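Local coordinates for octopine dehydrogenase (Pecten maximus, PDB 3C7A), which catalyses the NADH-dependent reductive condensation of L-arginine with pyruvate to D-octopine, and the reverse reaction, at residues P76-T89 against A101-L115. Numbering follows the deposited sequence.
Sequences PEIAISGADVVILT and AMAPYVQDSALIVGL. With EDO (1,2-ethanediol), chain D.
Gln107 reaches across to the turn at Ile80–Ala83, where its NE2 donates a straight hydrogen bond (173°) to Ala83 O at 3.1 Å. NE2 sits well above the carbonyl plane of Ala83. The side chain gets there with CG between backbone N and carbonyl carbon (chi1 70°) and the rest extended. Ala83 O has a second donor, a water that also donates to Ile80 O and accepts from Gln107 N. Another water joins Gly82 N to Tyr105 O. A leucine in place of Gln107 would probably cost Ala83 O its amide donor and remove the direct side-chain bond between turn and loop.

Asp84 O takes a weak hydrogen bond from Leu111 N and one from a water shared with Ser109 O. Asp84 OD1 accepts from two waters, one shared with Ser109 OG and one that also accepts weakly from Gln107 NE2; OD2 accepts from Lys4 N. The strands pair in parallel. Val86 N donates to Leu111 O, Val113 N to Val86 O, Leu88 N to Val113 O and Leu115 N to Leu88 O. Thr89 OG1 adds a weak hydrogen bond to Leu115 O.

At helix 76-80, Glu77 CA makes a CH-pi contact over the face of the Tyr105 ring, 4.2 Å from its centroid. Ser81 OG donates to Glu77 O.

Strands 85-88 and 111-114 with helix 95-102 form a beta-alpha-beta unit of the Rossmann-type NADH-binding domain. Strand 3-8 flanks 85-88 and strand 137-141 flanks 111-114. Ile87 and Thr89 touch helix 12-21, and the Thr89 side chain lies about 5 Å from the bound NAD.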
loop_
_atom_site.group_PDB
_atom_site.type_symbol
_atom_site.label_atom_id
_atom_site.label_comp_id
_atom_site.label_asym_id
_atom_site.label_seq_id
_atom_site.Cartn_x
_atom_site.Cartn_y
_atom_site.Cartn_z
ATOM N N PRO A 76 -22.203 -3.910 -10.184
ATOM C CA PRO A 76 -21.939 -2.632 -9.503
ATOM C C PRO A 76 -23.184 -1.792 -9.176
ATOM O O PRO A 76 -23.140 -0.982 -8.247
ATOM C CB PRO A 76 -21.041 -1.883 -10.494
ATOM C CG PRO A 76 -21.365 -2.470 -11.820
ATOM C CD PRO A 76 -21.661 -3.916 -11.557
ATOM N N GLU A 77 -24.269 -1.975 -9.929
ATOM C CA GLU A 77 -25.509 -1.217 -9.696
ATOM C C GLU A 77 -26.174 -1.584 -8.363
ATOM O O GLU A 77 -26.755 -0.725 -7.694
ATOM C CB GLU A 77 -26.494 -1.389 -10.864
ATOM C CG GLU A 77 -27.675 -0.409 -10.841
ATOM C CD GLU A 77 -28.596 -0.528 -12.048
ATOM O OE1 GLU A 77 -28.609 -1.588 -12.713
ATOM O OE2 GLU A 77 -29.326 0.448 -12.329
ATOM N N ILE A 78 -26.080 -2.857 -7.985
ATOM C CA ILE A 78 -26.614 -3.340 -6.708
ATOM C C ILE A 78 -25.697 -2.975 -5.529
ATOM O O ILE A 78 -26.172 -2.548 -4.472
ATOM C CB ILE A 78 -26.875 -4.875 -6.746
ATOM C CG1 ILE A 78 -27.930 -5.213 -7.810
ATOM C CG2 ILE A 78 -27.306 -5.402 -5.367
ATOM C CD1 ILE A 78 -28.004 -6.686 -8.182
ATOM N N ALA A 79 -24.388 -3.131 -5.725
ATOM C CA ALA A 79 -23.403 -2.981 -4.647
ATOM C C ALA A 79 -23.083 -1.535 -4.239
ATOM O O ALA A 79 -22.900 -1.256 -3.049
ATOM C CB ALA A 79 -22.117 -3.728 -4.999
ATOM N N ILE A 80 -23.013 -0.632 -5.217
ATOM C CA ILE A 80 -22.551 0.747 -4.989
ATOM C C ILE A 80 -23.673 1.752 -4.670
ATOM O O ILE A 80 -23.452 2.708 -3.918
ATOM C CB ILE A 80 -21.676 1.265 -6.181
ATOM C CG1 ILE A 80 -20.431 0.383 -6.388
ATOM C CG2 ILE A 80 -21.286 2.746 -6.008
ATOM C CD1 ILE A 80 -19.349 0.494 -5.303
ATOM N N SER A 81 -24.862 1.541 -5.237
ATOM C CA SER A 81 -25.978 2.490 -5.084
ATOM C C SER A 81 -26.436 2.674 -3.634
ATOM O O SER A 81 -26.884 1.722 -2.988
ATOM C CB SER A 81 -27.166 2.095 -5.972
ATOM O OG SER A 81 -26.843 2.220 -7.346
ATOM N N GLY A 82 -26.308 3.904 -3.135
ATOM C CA GLY A 82 -26.742 4.258 -1.778
ATOM C C GLY A 82 -25.727 4.042 -0.662
ATOM O O GLY A 82 -26.044 4.242 0.514
ATOM N N ALA A 83 -24.507 3.646 -1.024
ATOM C CA ALA A 83 -23.460 3.337 -0.041
ATOM C C ALA A 83 -22.844 4.586 0.601
ATOM O O ALA A 83 -22.597 5.587 -0.076
ATOM C CB ALA A 83 -22.374 2.473 -0.676
ATOM N N ASP A 84 -22.596 4.506 1.910
ATOM C CA ASP A 84 -21.985 5.598 2.680
ATOM C C ASP A 84 -20.449 5.517 2.716
ATOM O O ASP A 84 -19.773 6.546 2.818
ATOM C CB ASP A 84 -22.536 5.622 4.116
ATOM C CG ASP A 84 -24.042 5.869 4.175
ATOM O OD1 ASP A 84 -24.515 6.891 3.628
ATOM O OD2 ASP A 84 -24.755 5.044 4.790
ATOM N N VAL A 85 -19.914 4.295 2.656
ATOM C CA VAL A 85 -18.462 4.043 2.684
ATOM C C VAL A 85 -18.081 2.969 1.647
ATOM O O VAL A 85 -18.780 1.962 1.513
ATOM C CB VAL A 85 -17.971 3.578 4.096
ATOM C CG1 VAL A 85 -16.447 3.588 4.181
ATOM C CG2 VAL A 85 -18.556 4.440 5.214
ATOM N N VAL A 86 -16.979 3.194 0.922
ATOM C CA VAL A 86 -16.445 2.228 -0.059
ATOM C C VAL A 86 -14.953 1.951 0.208
ATOM O O VAL A 86 -14.127 2.869 0.150
ATOM C CB VAL A 86 -16.639 2.715 -1.530
ATOM C CG1 VAL A 86 -16.172 1.651 -2.525
ATOM C CG2 VAL A 86 -18.097 3.086 -1.806
ATOM N N ILE A 87 -14.617 0.688 0.490
ATOM C CA ILE A 87 -13.258 0.300 0.918
ATOM C C ILE A 87 -12.594 -0.728 -0.018
ATOM O O ILE A 87 -13.146 -1.803 -0.257
ATOM C CB ILE A 87 -13.249 -0.252 2.380
ATOM C CG1 ILE A 87 -13.928 0.730 3.346
ATOM C CG2 ILE A 87 -11.816 -0.567 2.840
ATOM C CD1 ILE A 87 -14.333 0.121 4.688
ATOM N N LEU A 88 -11.402 -0.391 -0.516
ATOM C CA LEU A 88 -10.643 -1.257 -1.435
ATOM C C LEU A 88 -9.488 -1.992 -0.736
ATOM O O LEU A 88 -8.560 -1.356 -0.224
ATOM C CB LEU A 88 -10.097 -0.442 -2.621
ATOM C CG LEU A 88 -11.022 0.093 -3.724
ATOM C CD1 LEU A 88 -11.879 1.265 -3.249
ATOM C CD2 LEU A 88 -10.198 0.509 -4.935
ATOM N N THR A 89 -9.548 -3.325 -0.732
ATOM C CA THR A 89 -8.513 -4.161 -0.097
ATOM C C THR A 89 -8.004 -5.297 -1.017
ATOM O O THR A 89 -8.425 -6.454 -0.903
ATOM C CB THR A 89 -8.958 -4.675 1.318
ATOM O OG1 THR A 89 -7.946 -5.521 1.883
ATOM C CG2 THR A 89 -10.294 -5.432 1.262
ATOM N N ALA A 101 -15.747 0.958 -12.771
ATOM C CA ALA A 101 -17.056 0.332 -12.553
ATOM C C ALA A 101 -18.002 1.142 -11.655
ATOM O O ALA A 101 -19.218 1.126 -11.862
ATOM C CB ALA A 101 -16.883 -1.081 -12.006
ATOM N N MET A 102 -17.441 1.844 -10.669
ATOM C CA MET A 102 -18.236 2.581 -9.676
ATOM C C MET A 102 -18.681 3.980 -10.129
ATOM O O MET A 102 -19.603 4.559 -9.548
ATOM C CB MET A 102 -17.480 2.678 -8.338
ATOM C CG MET A 102 -16.321 3.683 -8.322
ATOM S SD MET A 102 -15.612 3.993 -6.686
ATOM C CE MET A 102 -14.675 2.486 -6.421
ATOM N N ALA A 103 -18.028 4.506 -11.166
ATOM C CA ALA A 103 -18.212 5.900 -11.609
ATOM C C ALA A 103 -19.666 6.393 -11.786
ATOM O O ALA A 103 -20.001 7.468 -11.284
ATOM C CB ALA A 103 -17.376 6.186 -12.868
ATOM N N PRO A 104 -20.528 5.626 -12.496
ATOM C CA PRO A 104 -21.886 6.136 -12.729
ATOM C C PRO A 104 -22.876 5.982 -11.562
ATOM O O PRO A 104 -24.015 6.444 -11.674
ATOM C CB PRO A 104 -22.375 5.312 -13.939
ATOM C CG PRO A 104 -21.235 4.396 -14.323
ATOM C CD PRO A 104 -20.338 4.312 -13.135
ATOM N N TYR A 105 -22.453 5.362 -10.460
ATOM C CA TYR A 105 -23.377 5.022 -9.367
ATOM C C TYR A 105 -23.057 5.633 -7.988
ATOM O O TYR A 105 -23.897 5.590 -7.085
ATOM C CB TYR A 105 -23.533 3.494 -9.252
ATOM C CG TYR A 105 -23.914 2.808 -10.554
ATOM C CD1 TYR A 105 -25.213 2.899 -11.060
ATOM C CD2 TYR A 105 -22.976 2.068 -11.276
ATOM C CE1 TYR A 105 -25.567 2.273 -12.256
ATOM C CE2 TYR A 105 -23.318 1.437 -12.473
ATOM C CZ TYR A 105 -24.616 1.545 -12.956
ATOM O OH TYR A 105 -24.966 0.927 -14.137
ATOM N N VAL A 106 -21.863 6.202 -7.832
ATOM C CA VAL A 106 -21.408 6.738 -6.536
ATOM C C VAL A 106 -22.020 8.118 -6.204
ATOM O O VAL A 106 -22.071 9.004 -7.064
ATOM C CB VAL A 106 -19.841 6.750 -6.444
ATOM C CG1 VAL A 106 -19.220 7.673 -7.497
ATOM C CG2 VAL A 106 -19.362 7.115 -5.039
ATOM N N GLN A 107 -22.482 8.285 -4.961
ATOM C CA GLN A 107 -23.135 9.535 -4.525
ATOM C C GLN A 107 -22.154 10.610 -4.022
ATOM O O GLN A 107 -21.023 10.299 -3.635
ATOM C CB GLN A 107 -24.253 9.265 -3.497
ATOM C CG GLN A 107 -23.799 8.795 -2.106
ATOM C CD GLN A 107 -24.945 8.714 -1.096
ATOM O OE1 GLN A 107 -25.867 9.531 -1.112
ATOM N NE2 GLN A 107 -24.881 7.729 -0.205
ATOM N N ASP A 108 -22.607 11.867 -4.028
ATOM C CA ASP A 108 -21.788 13.025 -3.635
ATOM C C ASP A 108 -21.166 12.933 -2.231
ATOM O O ASP A 108 -20.032 13.373 -2.025
ATOM C CB ASP A 108 -22.597 14.329 -3.754
ATOM C CG ASP A 108 -22.644 14.884 -5.182
ATOM O OD1 ASP A 108 -22.128 14.238 -6.121
ATOM O OD2 ASP A 108 -23.209 15.986 -5.364
ATOM N N SER A 109 -21.904 12.359 -1.278
ATOM C CA SER A 109 -21.472 12.329 0.127
ATOM C C SER A 109 -20.684 11.074 0.547
ATOM O O SER A 109 -20.561 10.789 1.743
ATOM C CB SER A 109 -22.677 12.542 1.058
ATOM O OG SER A 109 -23.533 11.409 1.070
ATOM N N ALA A 110 -20.134 10.346 -0.423
ATOM C CA ALA A 110 -19.413 9.095 -0.146
ATOM C C ALA A 110 -17.976 9.297 0.357
ATOM O O ALA A 110 -17.317 10.281 0.007
ATOM C CB ALA A 110 -19.425 8.196 -1.378
ATOM N N LEU A 111 -17.510 8.353 1.177
ATOM C CA LEU A 111 -16.124 8.310 1.660
ATOM C C LEU A 111 -15.383 7.105 1.060
ATOM O O LEU A 111 -15.761 5.956 1.299
ATOM C CB LEU A 111 -16.093 8.255 3.197
ATOM C CG LEU A 111 -14.763 8.059 3.944
ATOM C CD1 LEU A 111 -13.876 9.305 3.880
ATOM C CD2 LEU A 111 -15.012 7.661 5.392
ATOM N N ILE A 112 -14.330 7.384 0.289
ATOM C CA ILE A 112 -13.555 6.350 -0.419
ATOM C C ILE A 112 -12.215 6.071 0.290
ATOM O O ILE A 112 -11.428 6.994 0.514
ATOM C CB ILE A 112 -13.327 6.740 -1.910
ATOM C CG1 ILE A 112 -14.666 7.076 -2.586
ATOM C CG2 ILE A 112 -12.584 5.627 -2.667
ATOM C CD1 ILE A 112 -14.551 7.729 -3.959
ATOM N N VAL A 113 -11.970 4.798 0.623
ATOM C CA VAL A 113 -10.834 4.386 1.474
ATOM C C VAL A 113 -9.906 3.347 0.812
ATOM O O VAL A 113 -10.378 2.374 0.216
ATOM C CB VAL A 113 -11.332 3.804 2.842
ATOM C CG1 VAL A 113 -10.166 3.576 3.807
ATOM C CG2 VAL A 113 -12.382 4.710 3.488
ATOM N N GLY A 114 -8.592 3.553 0.937
ATOM C CA GLY A 114 -7.590 2.581 0.473
ATOM C C GLY A 114 -6.891 1.858 1.618
ATOM O O GLY A 114 -6.211 2.490 2.433
ATOM N N LEU A 115 -7.049 0.534 1.674
ATOM C CA LEU A 115 -6.553 -0.271 2.800
ATOM C C LEU A 115 -5.786 -1.538 2.359
ATOM O O LEU A 115 -6.357 -2.634 2.341
ATOM C CB LEU A 115 -7.725 -0.639 3.733
ATOM C CG LEU A 115 -7.482 -1.272 5.115
ATOM C CD1 LEU A 115 -7.107 -0.226 6.161
ATOM C CD2 LEU A 115 -8.700 -2.066 5.571
HETATM C C1 EDO D . -25.342 11.467 -6.981
HETATM O O1 EDO D . -26.274 11.203 -8.036
HETATM C C2 EDO D . -25.566 12.872 -6.435
HETATM O O2 EDO D . -25.791 12.805 -5.023
HETATM O O HOH W 1 -22.513 5.668 -3.158
HETATM O O HOH W 2 -25.890 6.245 -4.868
HETATM O O HOH W 3 -20.562 9.227 3.985
HETATM O O HOH W 4 -23.588 9.488 3.167
HETATM O O HOH W 5 -27.053 7.789 2.416
#